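Local coordinates for protein agarase (PDB 6XJ9) that probably hydrolyses agarose, the galactan of red algal cell walls, as a family GH50 glycoside hydrolase of a marine bacterium, at residues F480-R483 / A484-V488; D516-K519 / S520-I524; K539-F542 / S543-K547; D596-F599 / S600-A604. All blocks are in the same frame, centred on the assembly; numbering follows the deposited sequence.

Contact 1: F480-R483 / A484-V488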
ATOM      1  N   PHE A 480     -38.301 -18.715  28.546  1.00 23.87           N
ATOM      2  CA  PHE A 480     -36.997 -18.398  27.974  1.00 23.47           C
ATOM      3  C   PHE A 480     -36.335 -19.691  27.503  1.00 22.57           C
ATOM      4  O   PHE A 480     -35.753 -19.744  26.427  1.00 22.58           O
ATOM      5  CB  PHE A 480     -36.074 -17.602  28.913  1.00 22.29           C
ATOM      6  CG  PHE A 480     -34.679 -17.420  28.351  1.00 21.69           C
ATOM      7  CD1 PHE A 480     -34.439 -16.520  27.320  1.00 20.80           C
ATOM      8  CD2 PHE A 480     -33.607 -18.185  28.806  1.00 21.61           C
ATOM      9  CE1 PHE A 480     -33.169 -16.357  26.785  1.00 20.86           C
ATOM     10  CE2 PHE A 480     -32.338 -18.029  28.265  1.00 20.17           C
ATOM     11  CZ  PHE A 480     -32.117 -17.116  27.254  1.00 19.91           C
ATOM     12  N   THR A 481     -36.466 -20.745  28.311  1.00 23.05           N
ATOM     13  CA  THR A 481     -35.909 -22.044  27.968  1.00 22.79           C
ATOM     14  C   THR A 481     -36.578 -22.606  26.715  1.00 23.47           C
ATOM     15  O   THR A 481     -35.894 -23.144  25.847  1.00 22.92           O
ATOM     16  CB  THR A 481     -35.950 -22.982  29.179  1.00 22.62           C
ATOM     17  OG1 THR A 481     -35.068 -22.394  30.136  1.00 22.00           O
ATOM     18  CG2 THR A 481     -35.527 -24.398  28.845  1.00 23.50           C
ATOM     19  N   VAL A 482     -37.911 -22.481  26.623  1.00 23.93           N
ATOM     20  CA  VAL A 482     -38.625 -22.901  25.423  1.00 24.66           C
ATOM     21  C   VAL A 482     -38.007 -22.213  24.200  1.00 24.86           C
ATOM     22  O   VAL A 482     -37.669 -22.872  23.223  1.00 23.78           O
ATOM     23  CB  VAL A 482     -40.149 -22.657  25.532  1.00 25.01           C
ATOM     24  CG1 VAL A 482     -40.886 -22.991  24.242  1.00 25.74           C
ATOM     25  CG2 VAL A 482     -40.780 -23.398  26.703  1.00 24.33           C
ATOM     26  N   ARG A 483     -37.811 -20.891  24.273  1.00 26.32           N
ATOM     27  CA  ARG A 483     -37.381 -20.110  23.119  1.00 26.34           C
ATOM     28  C   ARG A 483     -35.910 -20.370  22.794  1.00 24.66           C
ATOM     29  O   ARG A 483     -35.520 -20.345  21.625  1.00 24.19           O
ATOM     30  CB  ARG A 483     -37.686 -18.623  23.327  1.00 28.11           C
ATOM     31  CG  ARG A 483     -39.156 -18.253  23.150  1.00 31.80           C
ATOM     32  CD  ARG A 483     -39.471 -17.907  21.705  1.00 34.50           C
ATOM     33  NE  ARG A 483     -39.679 -19.039  20.811  1.00 40.49           N
ATOM     34  CZ  ARG A 483     -39.242 -19.129  19.552  1.00 36.41           C
ATOM     35  NH1 ARG A 483     -38.514 -18.163  19.017  1.00 35.55           N
ATOM     36  NH2 ARG A 483     -39.513 -20.209  18.840  1.00 37.47           N
ATOM     37  N   ALA A 484     -35.091 -20.594  23.829  1.00 23.79           N
ATOM     38  CA  ALA A 484     -33.695 -20.975  23.635  1.00 23.08           C
ATOM     39  C   ALA A 484     -33.636 -22.277  22.841  1.00 22.47           C
ATOM     40  O   ALA A 484     -32.954 -22.357  21.821  1.00 21.29           O
ATOM     41  CB  ALA A 484     -33.003 -21.129  24.972  1.00 21.23           C
ATOM     42  N   ASN A 485     -34.362 -23.290  23.334  1.00 23.35           N
ATOM     43  CA  ASN A 485     -34.432 -24.608  22.710  1.00 24.60           C
ATOM     44  C   ASN A 485     -34.839 -24.472  21.248  1.00 24.38           C
ATOM     45  O   ASN A 485     -34.176 -25.002  20.366  1.00 25.45           O
ATOM     46  CB  ASN A 485     -35.409 -25.531  23.442  1.00 25.78           C
ATOM     47  CG  ASN A 485     -34.810 -26.120  24.698  1.00 29.01           C
ATOM     48  OD1 ASN A 485     -33.595 -26.274  24.788  1.00 28.24           O
ATOM     49  ND2 ASN A 485     -35.655 -26.466  25.662  1.00 28.60           N
ATOM     50  N   GLU A 486     -35.922 -23.728  21.004  1.00 27.42           N
ATOM     51  CA  GLU A 486     -36.489 -23.562  19.676  1.00 25.73           C
ATOM     52  C   GLU A 486     -35.520 -22.830  18.744  1.00 24.38           C
ATOM     53  O   GLU A 486     -35.408 -23.182  17.569  1.00 24.14           O
ATOM     54  CB  GLU A 486     -37.833 -22.842  19.783  1.00 28.99           C
ATOM     55  CG  GLU A 486     -38.996 -23.800  20.018  1.00 33.60           C
ATOM     56  CD  GLU A 486     -40.328 -23.208  20.461  1.00 34.42           C
ATOM     57  OE1 GLU A 486     -41.152 -23.983  21.011  1.00 35.01           O
ATOM     58  OE2 GLU A 486     -40.545 -21.985  20.270  1.00 33.70           O
ATOM     59  N   THR A 487     -34.829 -21.800  19.259  1.00 22.66           N
ATOM     60  CA  THR A 487     -33.805 -21.111  18.486  1.00 20.82           C
ATOM     61  C   THR A 487     -32.713 -22.100  18.075  1.00 20.32           C
ATOM     62  O   THR A 487     -32.296 -22.148  16.917  1.00 19.48           O
ATOM     63  CB  THR A 487     -33.213 -19.940  19.285  1.00 21.08           C
ATOM     64  OG1 THR A 487     -34.304 -19.089  19.628  1.00 20.66           O
ATOM     65  CG2 THR A 487     -32.159 -19.157  18.529  1.00 20.66           C
ATOM     66  N   VAL A 488     -32.225 -22.894  19.031  1.00 20.31           N
ATOM     67  CA  VAL A 488     -31.063 -23.720  18.722  1.00 20.15           C
ATOM     68  C   VAL A 488     -31.476 -24.825  17.751  1.00 20.69           C
ATOM     69  O   VAL A 488     -30.701 -25.210  16.870  1.00 20.71           O
ATOM     70  CB  VAL A 488     -30.362 -24.247  19.988  1.00 20.27           C
ATOM     71  CG1 VAL A 488     -29.278 -25.269  19.640  1.00 20.55           C
ATOM     72  CG2 VAL A 488     -29.753 -23.097  20.781  1.00 20.87           C
TER
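R483 and E486, three residues apart on helix 478-495, are joined by a salt bridge on the outer side of the helix. R483 NH2 approaches E486 OE2 to 2.5 Å, nearly in the guanidinium plane and on the oxygen's anti lone pair; R483 NE reaches the same oxygen weakly, at 3.1 Å. The arginine chain is folded at chi2 (-89°) and chi3 (80°), which brings its guanidinium back over the next turn, its plane 58° from that of the carboxylate. E486 OE1 turns the other way and lies 3.4 Å from V482 CG1, both residues exposed to solvent. The inner side is tighter. A484 CB sits 3.4 Å from F480 O, and both residues press on V601 of helix 584-609 and on I455. Buried T487 settles its hydroxyl within the helix: OG1 donates to R483 O at 2.7 Å, while T487 N reaches that oxygen from the opposite face of the carbonyl plane. R483 NH1 also bonds I456 O. With a leucine here, E486 would probably be left without its counter-charge and I456 O without this donor. The arginine thus probably offsets the charge of a surface carboxylate while tying the helix to the backbone at I456 of the same chain.

Contact 2: D516-K519 / S520-I524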
ATOM      1  N   ASP A 516     -18.064   0.057  34.662  1.00 37.85           N
ATOM      2  CA  ASP A 516     -17.424   1.360  34.786  1.00 37.77           C
ATOM      3  C   ASP A 516     -18.102   2.256  35.829  1.00 37.15           C
ATOM      4  O   ASP A 516     -17.558   3.302  36.182  1.00 35.36           O
ATOM      5  CB  ASP A 516     -17.257   2.047  33.426  1.00 44.01           C
ATOM      6  CG  ASP A 516     -18.507   2.025  32.566  1.00 46.72           C
ATOM      7  OD1 ASP A 516     -19.605   2.195  33.136  1.00 50.15           O
ATOM      8  OD2 ASP A 516     -18.369   1.834  31.337  1.00 43.48           O
ATOM      9  N   SER A 517     -19.306   1.878  36.279  1.00 30.02           N
ATOM     10  CA  SER A 517     -19.912   2.462  37.468  1.00 28.35           C
ATOM     11  C   SER A 517     -20.777   1.389  38.114  1.00 26.55           C
ATOM     12  O   SER A 517     -21.159   0.434  37.432  1.00 25.24           O
ATOM     13  CB  SER A 517     -20.741   3.676  37.130  1.00 27.86           C
ATOM     14  OG  SER A 517     -21.969   3.282  36.528  1.00 25.49           O
ATOM     15  N   VAL A 518     -21.115   1.562  39.400  1.00 23.96           N
ATOM     16  CA  VAL A 518     -21.932   0.552  40.058  1.00 23.08           C
ATOM     17  C   VAL A 518     -23.249   0.410  39.303  1.00 24.71           C
ATOM     18  O   VAL A 518     -23.678  -0.705  39.011  1.00 24.73           O
ATOM     19  CB  VAL A 518     -22.125   0.787  41.572  1.00 23.14           C
ATOM     20  CG1 VAL A 518     -23.196  -0.132  42.159  1.00 21.68           C
ATOM     21  CG2 VAL A 518     -20.810   0.596  42.317  1.00 22.80           C
ATOM     22  N   LYS A 519     -23.836   1.552  38.924  1.00 24.16           N
ATOM     23  CA  LYS A 519     -25.126   1.561  38.256  1.00 27.50           C
ATOM     24  C   LYS A 519     -25.039   0.857  36.898  1.00 26.87           C
ATOM     25  O   LYS A 519     -25.941   0.119  36.520  1.00 26.97           O
ATOM     26  CB  LYS A 519     -25.624   3.004  38.135  1.00 29.65           C
ATOM     27  CG  LYS A 519     -27.132   3.159  38.022  1.00 32.14           C
ATOM     28  CD  LYS A 519     -27.560   4.608  38.043  1.00 35.17           C
ATOM     29  CE  LYS A 519     -27.806   5.127  39.443  1.00 37.36           C
ATOM     30  NZ  LYS A 519     -28.234   6.544  39.419  1.00 40.48           N
ATOM     31  N   SER A 520     -23.952   1.098  36.160  1.00 26.33           N
ATOM     32  CA  SER A 520     -23.773   0.522  34.835  1.00 27.86           C
ATOM     33  C   SER A 520     -23.477  -0.976  34.932  1.00 26.12           C
ATOM     34  O   SER A 520     -23.893  -1.764  34.089  1.00 26.59           O
ATOM     35  CB  SER A 520     -22.649   1.218  34.117  1.00 27.27           C
ATOM     36  OG  SER A 520     -23.108   2.424  33.543  1.00 32.10           O
ATOM     37  N   HIS A 521     -22.698  -1.341  35.950  1.00 24.17           N
ATOM     38  CA  HIS A 521     -22.203  -2.692  36.112  1.00 24.31           C
ATOM     39  C   HIS A 521     -23.336  -3.601  36.575  1.00 23.52           C
ATOM     40  O   HIS A 521     -23.571  -4.661  35.992  1.00 22.17           O
ATOM     41  CB  HIS A 521     -21.021  -2.679  37.088  1.00 23.69           C
ATOM     42  CG  HIS A 521     -20.286  -3.974  37.186  1.00 22.16           C
ATOM     43  ND1 HIS A 521     -18.971  -4.034  37.598  1.00 23.00           N
ATOM     44  CD2 HIS A 521     -20.674  -5.246  36.961  1.00 21.78           C
ATOM     45  CE1 HIS A 521     -18.570  -5.287  37.599  1.00 22.70           C
ATOM     46  NE2 HIS A 521     -19.601  -6.051  37.217  1.00 21.72           N
ATOM     47  N   TYR A 522     -24.044  -3.162  37.619  1.00 23.29           N
ATOM     48  CA  TYR A 522     -24.998  -4.037  38.284  1.00 22.87           C
ATOM     49  C   TYR A 522     -26.425  -3.575  38.012  1.00 21.93           C
ATOM     50  O   TYR A 522     -27.315  -3.851  38.810  1.00 22.36           O
ATOM     51  CB  TYR A 522     -24.682  -4.132  39.783  1.00 22.99           C
ATOM     52  CG  TYR A 522     -23.321  -4.717  40.068  1.00 21.91           C
ATOM     53  CD1 TYR A 522     -23.049  -6.054  39.810  1.00 23.19           C
ATOM     54  CD2 TYR A 522     -22.303  -3.934  40.570  1.00 21.29           C
ATOM     55  CE1 TYR A 522     -21.801  -6.604  40.052  1.00 22.19           C
ATOM     56  CE2 TYR A 522     -21.049  -4.466  40.824  1.00 22.19           C
ATOM     57  CZ  TYR A 522     -20.798  -5.800  40.561  1.00 22.69           C
ATOM     58  OH  TYR A 522     -19.561  -6.311  40.801  1.00 24.22           O
ATOM     59  N   GLY A 523     -26.633  -2.911  36.868  1.00 20.97           N
ATOM     60  CA  GLY A 523     -27.946  -2.390  36.511  1.00 21.59           C
ATOM     61  C   GLY A 523     -29.058  -3.440  36.555  1.00 22.57           C
ATOM     62  O   GLY A 523     -30.143  -3.177  37.071  1.00 23.49           O
ATOM     63  N   ILE A 524     -28.781  -4.631  36.007  1.00 22.99           N
ATOM     64  CA  ILE A 524     -29.755  -5.709  35.939  1.00 23.84           C
ATOM     65  C   ILE A 524     -30.161  -6.098  37.360  1.00 24.03           C
ATOM     66  O   ILE A 524     -31.325  -6.389  37.616  1.00 26.45           O
ATOM     67  CB  ILE A 524     -29.184  -6.918  35.175  1.00 24.77           C
ATOM     68  CG1 ILE A 524     -28.912  -6.613  33.699  1.00 25.24           C
ATOM     69  CG2 ILE A 524     -30.086  -8.144  35.350  1.00 26.81           C
ATOM     70  CD1 ILE A 524     -30.168  -6.446  32.870  1.00 29.48           C
TER
HETATM   71  O   HOH W   1     -23.883   4.758  35.014  1.00 41.18           O
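S517 and S520 form the amino-terminal cap of the short helix 518-521. S517 is the N-cap residue, and its OG accepts the backbone N-H of S520 at 3.0 Å. A chi1 of 75° sets OG between the backbone N and the carbonyl carbon, and this swings the oxygen over the first turn. S520 CB lies on the same hydroxyl and is also met by D516 OD1, 3.3 Å away. A water bridges the two serines, 2.9 Å from S517 OG and equally far from S520 OG. Behind the cap the helical bonding begins: H521 N donates to S517 O, and Y522 N to V518 O at 2.8 Å. On the flank of the turn V518 CG1 packs loosely beside Y522 CD2, at 4.2 Å. The consecutive rings of H521 and Y522 lie face against face, Y522 CZ standing 3.5 Å above the centre of the imidazole and H521 CD2 over the phenol. Both rings lean on L591 of helix 584-609. At Y522 the chain leaves helical geometry, and the same residue is the N-cap of helix 523-529. At G523 a side chain would be tight, since a CB there would fall about 3.1 Å from K519 O. The chemistry is divided: the S517 hydroxyl caps the helix start and shares a water with S520, whereas the polar ends of the paired rings go to one carboxylate, H521 NE2 to E628 OE1 and Y522 OH to E628 OE2.

Contact 3: K539-F542 / S543-K547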
ATOM      1  N   LYS A 539     -36.144 -12.119  39.964  1.00 24.39           N
ATOM      2  CA  LYS A 539     -36.185 -11.557  41.306  1.00 25.74           C
ATOM      3  C   LYS A 539     -36.463 -12.666  42.326  1.00 25.01           C
ATOM      4  O   LYS A 539     -35.825 -12.728  43.374  1.00 23.67           O
ATOM      5  CB  LYS A 539     -37.172 -10.388  41.400  1.00 27.21           C
ATOM      6  CG  LYS A 539     -37.510  -9.943  42.823  1.00 29.13           C
ATOM      7  CD  LYS A 539     -36.304  -9.482  43.644  1.00 28.85           C
ATOM      8  CE  LYS A 539     -36.663  -8.979  45.029  1.00 29.65           C
ATOM      9  NZ  LYS A 539     -37.626  -7.850  44.984  1.00 29.06           N
ATOM     10  N   ALA A 540     -37.399 -13.562  42.000  1.00 25.89           N
ATOM     11  CA  ALA A 540     -37.676 -14.711  42.849  1.00 26.67           C
ATOM     12  C   ALA A 540     -36.388 -15.494  43.121  1.00 26.76           C
ATOM     13  O   ALA A 540     -36.192 -15.971  44.239  1.00 24.04           O
ATOM     14  CB  ALA A 540     -38.751 -15.577  42.238  1.00 24.77           C
ATOM     15  N   GLU A 541     -35.496 -15.576  42.120  1.00 26.12           N
ATOM     16  CA  GLU A 541     -34.221 -16.256  42.320  1.00 29.47           C
ATOM     17  C   GLU A 541     -33.307 -15.441  43.233  1.00 29.00           C
ATOM     18  O   GLU A 541     -32.643 -16.013  44.090  1.00 31.46           O
ATOM     19  CB  GLU A 541     -33.513 -16.627  41.013  1.00 30.28           C
ATOM     20  CG  GLU A 541     -32.187 -17.358  41.217  1.00 31.25           C
ATOM     21  CD  GLU A 541     -32.281 -18.785  41.744  1.00 33.40           C
ATOM     22  OE1 GLU A 541     -33.410 -19.259  42.014  1.00 34.47           O
ATOM     23  OE2 GLU A 541     -31.226 -19.422  41.901  1.00 32.97           O
ATOM     24  N   PHE A 542     -33.260 -14.117  43.029  1.00 29.53           N
ATOM     25  CA  PHE A 542     -32.438 -13.238  43.847  1.00 27.65           C
ATOM     26  C   PHE A 542     -32.870 -13.328  45.317  1.00 28.40           C
ATOM     27  O   PHE A 542     -32.036 -13.326  46.219  1.00 26.25           O
ATOM     28  CB  PHE A 542     -32.507 -11.798  43.329  1.00 26.44           C
ATOM     29  CG  PHE A 542     -31.798 -11.506  42.021  1.00 26.28           C
ATOM     30  CD1 PHE A 542     -31.061 -12.473  41.357  1.00 23.25           C
ATOM     31  CD2 PHE A 542     -31.826 -10.226  41.484  1.00 26.48           C
ATOM     32  CE1 PHE A 542     -30.400 -12.180  40.172  1.00 25.40           C
ATOM     33  CE2 PHE A 542     -31.170  -9.935  40.294  1.00 27.77           C
ATOM     34  CZ  PHE A 542     -30.449 -10.912  39.644  1.00 26.10           C
ATOM     35  N   SER A 543     -34.184 -13.392  45.554  1.00 29.18           N
ATOM     36  CA  SER A 543     -34.719 -13.536  46.902  1.00 31.23           C
ATOM     37  C   SER A 543     -34.219 -14.832  47.539  1.00 32.59           C
ATOM     38  O   SER A 543     -33.826 -14.830  48.702  1.00 35.79           O
ATOM     39  CB  SER A 543     -36.219 -13.473  46.880  1.00 32.58           C
ATOM     40  OG  SER A 543     -36.660 -12.149  46.602  1.00 35.87           O
ATOM     41  N   ARG A 544     -34.225 -15.925  46.758  1.00 32.14           N
ATOM     42  CA  ARG A 544     -33.807 -17.246  47.206  1.00 32.19           C
ATOM     43  C   ARG A 544     -32.366 -17.198  47.721  1.00 32.04           C
ATOM     44  O   ARG A 544     -32.092 -17.681  48.818  1.00 30.52           O
ATOM     45  CB  ARG A 544     -34.011 -18.268  46.082  1.00 34.66           C
ATOM     46  CG  ARG A 544     -33.963 -19.724  46.522  1.00 35.63           C
ATOM     47  CD  ARG A 544     -33.991 -20.737  45.393  1.00 38.49           C
ATOM     48  NE  ARG A 544     -32.817 -20.742  44.519  1.00 39.11           N
ATOM     49  CZ  ARG A 544     -31.598 -21.176  44.843  1.00 39.84           C
ATOM     50  NH1 ARG A 544     -30.626 -21.129  43.947  1.00 37.26           N
ATOM     51  NH2 ARG A 544     -31.344 -21.638  46.059  1.00 41.14           N
ATOM     52  N   LEU A 545     -31.474 -16.555  46.946  1.00 29.62           N
ATOM     53  CA  LEU A 545     -30.036 -16.559  47.187  1.00 26.67           C
ATOM     54  C   LEU A 545     -29.674 -15.721  48.408  1.00 27.35           C
ATOM     55  O   LEU A 545     -28.739 -16.064  49.137  1.00 27.54           O
ATOM     56  CB  LEU A 545     -29.291 -16.044  45.947  1.00 26.34           C
ATOM     57  CG  LEU A 545     -29.304 -16.988  44.747  1.00 26.88           C
ATOM     58  CD1 LEU A 545     -28.800 -16.295  43.484  1.00 25.27           C
ATOM     59  CD2 LEU A 545     -28.483 -18.231  45.045  1.00 26.65           C
ATOM     60  N   MET A 546     -30.373 -14.595  48.592  1.00 27.53           N
ATOM     61  CA  MET A 546     -30.081 -13.709  49.708  1.00 29.75           C
ATOM     62  C   MET A 546     -30.585 -14.310  51.027  1.00 31.65           C
ATOM     63  O   MET A 546     -29.942 -14.149  52.063  1.00 32.47           O
ATOM     64  CB  MET A 546     -30.686 -12.320  49.472  1.00 29.74           C
ATOM     65  CG  MET A 546     -29.968 -11.536  48.370  1.00 26.70           C
ATOM     66  SD  MET A 546     -28.211 -11.265  48.760  1.00 26.78           S
ATOM     67  CE  MET A 546     -27.428 -12.603  47.856  1.00 25.40           C
ATOM     68  N   LYS A 547     -31.735 -14.998  50.980  1.00 33.27           N
ATOM     69  CA  LYS A 547     -32.295 -15.693  52.134  1.00 37.21           C
ATOM     70  C   LYS A 547     -31.400 -16.879  52.494  1.00 38.97           C
ATOM     71  O   LYS A 547     -31.219 -17.192  53.669  1.00 41.58           O
ATOM     72  CB  LYS A 547     -33.709 -16.211  51.845  1.00 33.31           C
ATOM     73  CG  LYS A 547     -34.804 -15.156  51.767  1.00 33.19           C
ATOM     74  CD  LYS A 547     -36.142 -15.730  51.350  1.00 31.72           C
ATOM     75  CE  LYS A 547     -37.188 -14.665  51.121  1.00 30.44           C
ATOM     76  NZ  LYS A 547     -38.316 -15.181  50.315  1.00 28.19           N
TER
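E541 and R544 form an i to i+3 salt bridge on the surface of helix 537-550, their side chains lying alongside each other and pointing the same way. Followed outward, R544 starts with CB against E541 O, 3.3 Å away. Its CD passes E541 OE1 at 3.7 Å. A bend at chi3 (66°) then turns the guanidinium side-on to the carboxylate: NE donates to E541 OE1 at 3.0 Å and NH1 to E541 OE2 at 2.7 Å. Each nitrogen takes one oxygen, but the two planes stand 52° apart, and NE meets OE1 from above the carboxylate plane, 39° out of it. An alanine in place of E541 would leave the guanidinium without its two-pronged mate and is likely to set the R544 tip free to turn. The inward side of the helix is packed instead: F542 and M546 rest on L590 of helix 584-609, and M546 also on F570, W567 and W560. S543 OG bonds D571 OD1, and K539 NZ is held by the backbone oxygens of R531, L529 and F570. The lysine chain, bent at chi2 and chi4, lays its CE 3.5 Å from S543 OG.

Contact 4: D596-F599 / S600-A604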
ATOM      1  N   ASP A 596     -25.208 -17.108  34.874  1.00 18.22           N
ATOM      2  CA  ASP A 596     -25.037 -18.551  34.959  1.00 19.06           C
ATOM      3  C   ASP A 596     -26.245 -19.283  34.368  1.00 18.52           C
ATOM      4  O   ASP A 596     -26.089 -20.281  33.659  1.00 18.48           O
ATOM      5  CB  ASP A 596     -24.758 -18.988  36.397  1.00 20.72           C
ATOM      6  CG  ASP A 596     -24.748 -20.494  36.522  1.00 22.40           C
ATOM      7  OD1 ASP A 596     -23.690 -21.093  36.295  1.00 22.83           O
ATOM      8  OD2 ASP A 596     -25.810 -21.045  36.811  1.00 25.98           O
ATOM      9  N   LYS A 597     -27.449 -18.792  34.679  1.00 18.07           N
ATOM     10  CA  LYS A 597     -28.677 -19.390  34.180  1.00 18.11           C
ATOM     11  C   LYS A 597     -28.795 -19.120  32.681  1.00 17.86           C
ATOM     12  O   LYS A 597     -29.186 -20.007  31.918  1.00 18.03           O
ATOM     13  CB  LYS A 597     -29.881 -18.920  35.007  1.00 19.39           C
ATOM     14  CG  LYS A 597     -31.250 -19.449  34.575  1.00 19.00           C
ATOM     15  CD  LYS A 597     -31.457 -20.937  34.822  1.00 19.90           C
ATOM     16  CE  LYS A 597     -32.887 -21.397  34.579  1.00 20.21           C
ATOM     17  NZ  LYS A 597     -32.983 -22.880  34.552  1.00 21.55           N
ATOM     18  N   TYR A 598     -28.420 -17.910  32.248  1.00 16.96           N
ATOM     19  CA  TYR A 598     -28.419 -17.634  30.817  1.00 16.97           C
ATOM     20  C   TYR A 598     -27.607 -18.692  30.082  1.00 16.75           C
ATOM     21  O   TYR A 598     -28.103 -19.314  29.137  1.00 17.82           O
ATOM     22  CB  TYR A 598     -27.879 -16.249  30.440  1.00 15.78           C
ATOM     23  CG  TYR A 598     -27.701 -16.075  28.947  1.00 16.44           C
ATOM     24  CD1 TYR A 598     -28.799 -15.851  28.129  1.00 16.70           C
ATOM     25  CD2 TYR A 598     -26.459 -16.153  28.336  1.00 15.73           C
ATOM     26  CE1 TYR A 598     -28.674 -15.701  26.758  1.00 16.78           C
ATOM     27  CE2 TYR A 598     -26.315 -15.999  26.960  1.00 15.93           C
ATOM     28  CZ  TYR A 598     -27.427 -15.768  26.170  1.00 16.90           C
ATOM     29  OH  TYR A 598     -27.331 -15.626  24.810  1.00 18.01           O
ATOM     30  N   PHE A 599     -26.340 -18.848  30.492  1.00 16.22           N
ATOM     31  CA  PHE A 599     -25.423 -19.719  29.772  1.00 16.84           C
ATOM     32  C   PHE A 599     -25.795 -21.188  29.938  1.00 17.21           C
ATOM     33  O   PHE A 599     -25.546 -21.982  29.037  1.00 16.81           O
ATOM     34  CB  PHE A 599     -23.967 -19.395  30.115  1.00 16.42           C
ATOM     35  CG  PHE A 599     -23.518 -18.111  29.463  1.00 16.59           C
ATOM     36  CD1 PHE A 599     -23.236 -18.077  28.103  1.00 16.33           C
ATOM     37  CD2 PHE A 599     -23.419 -16.931  30.194  1.00 16.71           C
ATOM     38  CE1 PHE A 599     -22.857 -16.893  27.485  1.00 16.86           C
ATOM     39  CE2 PHE A 599     -23.029 -15.752  29.574  1.00 16.26           C
ATOM     40  CZ  PHE A 599     -22.760 -15.731  28.221  1.00 16.10           C
ATOM     41  N   SER A 600     -26.374 -21.533  31.094  1.00 16.77           N
ATOM     42  CA  SER A 600     -26.783 -22.899  31.363  1.00 17.44           C
ATOM     43  C   SER A 600     -27.896 -23.302  30.400  1.00 18.39           C
ATOM     44  O   SER A 600     -27.877 -24.409  29.867  1.00 17.58           O
ATOM     45  CB  SER A 600     -27.224 -23.030  32.797  1.00 19.78           C
ATOM     46  OG  SER A 600     -27.665 -24.349  33.046  1.00 23.37           O
ATOM     47  N   VAL A 601     -28.859 -22.386  30.197  1.00 16.66           N
ATOM     48  CA  VAL A 601     -29.982 -22.636  29.313  1.00 17.25           C
ATOM     49  C   VAL A 601     -29.458 -22.790  27.885  1.00 17.88           C
ATOM     50  O   VAL A 601     -29.815 -23.743  27.185  1.00 20.09           O
ATOM     51  CB  VAL A 601     -31.072 -21.548  29.442  1.00 16.90           C
ATOM     52  CG1 VAL A 601     -32.050 -21.587  28.291  1.00 17.22           C
ATOM     53  CG2 VAL A 601     -31.824 -21.676  30.764  1.00 17.89           C
ATOM     54  N   VAL A 602     -28.580 -21.881  27.454  1.00 16.23           N
ATOM     55  CA  VAL A 602     -28.165 -21.946  26.062  1.00 15.88           C
ATOM     56  C   VAL A 602     -27.326 -23.205  25.856  1.00 16.30           C
ATOM     57  O   VAL A 602     -27.514 -23.951  24.894  1.00 17.59           O
ATOM     58  CB  VAL A 602     -27.466 -20.659  25.588  1.00 15.17           C
ATOM     59  CG1 VAL A 602     -26.973 -20.811  24.154  1.00 14.98           C
ATOM     60  CG2 VAL A 602     -28.394 -19.450  25.708  1.00 15.35           C
ATOM     61  N   ASN A 603     -26.444 -23.470  26.817  1.00 17.08           N
ATOM     62  CA  ASN A 603     -25.599 -24.652  26.772  1.00 18.24           C
ATOM     63  C   ASN A 603     -26.433 -25.936  26.703  1.00 17.82           C
ATOM     64  O   ASN A 603     -26.073 -26.869  25.979  1.00 17.56           O
ATOM     65  CB  ASN A 603     -24.635 -24.676  27.962  1.00 18.55           C
ATOM     66  CG  ASN A 603     -23.755 -25.901  27.925  1.00 20.87           C
ATOM     67  OD1 ASN A 603     -22.940 -26.034  27.021  1.00 22.54           O
ATOM     68  ND2 ASN A 603     -23.970 -26.820  28.852  1.00 20.71           N
ATOM     69  N   ALA A 604     -27.522 -26.011  27.486  1.00 18.15           N
ATOM     70  CA  ALA A 604     -28.350 -27.212  27.451  1.00 18.64           C
ATOM     71  C   ALA A 604     -29.076 -27.328  26.111  1.00 19.08           C
ATOM     72  O   ALA A 604     -29.301 -28.435  25.631  1.00 20.49           O
ATOM     73  CB  ALA A 604     -29.331 -27.252  28.599  1.00 19.23           C
TER
HETATM   74  O   HOH W   2     -30.569 -24.256  32.968  1.00 33.06           O
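V602 and Y598 supply the aromatic part of this turn of helix 584-609, a CH-pi contact. V602 CG2 stands over one face of the phenol, 4.1 Å from the ring centroid and offset toward the rim, with Y598 CZ its nearest ring atom at 3.8 Å. With CG anti to the backbone N (chi1 172°), the tyrosine ring is laid out where this methyl can reach it. Its neighbour F599 turns a face to the phenol, Y598 CD2 lying 3.4 Å above the centre of the F599 ring. Purely apolar contact is looser: the aliphatic part of K597 crosses V601, CE being 4.0 Å from V601 CG2. Among polar contacts, the main-chain bonds run i to i+4, from S600 N to D596 O through to N603 N to F599 O at 2.8 Å. A water accepts a hydrogen bond from K597 NZ at 3.2 Å and lies 2.9 Å from S600 OG, so lysine and serine are linked through solvent on the outer side. The polar tips go elsewhere: Y598 OH bonds D507 OD1, and D596 OD1 bonds Y636 OH. F599 and V602 rest on Y615, V601 on helix 478-495. A helix with a buried aromatic and valine side and a hydrated lysine side is amphipathic, consistent with an outer helix of the (β/α)8 barrel known for GH50 catalytic domains.

All four contacts are local and in series: each spans neighbouring turns of the chain, and none encloses or crosses another. Contact 1 comes first, on helix 478-495. After strand 501-506 the chain enters contact 2, where helix 518-521 gives way to helix 523-529. Contact 3 follows on helix 537-550, with its nearest atoms about 4 Å from contact 2. Contact 4 comes last, on helix 584-609. That long helix joins them: its L584, S588 and L591 meet contact 2, D586, L590 and A593 meet contact 3, and V601 packs against F480, T481 and A484 of contact 1. Contacts 1 and 4 touch directly, A484 CB lying 3.5 Å from V601 CG1.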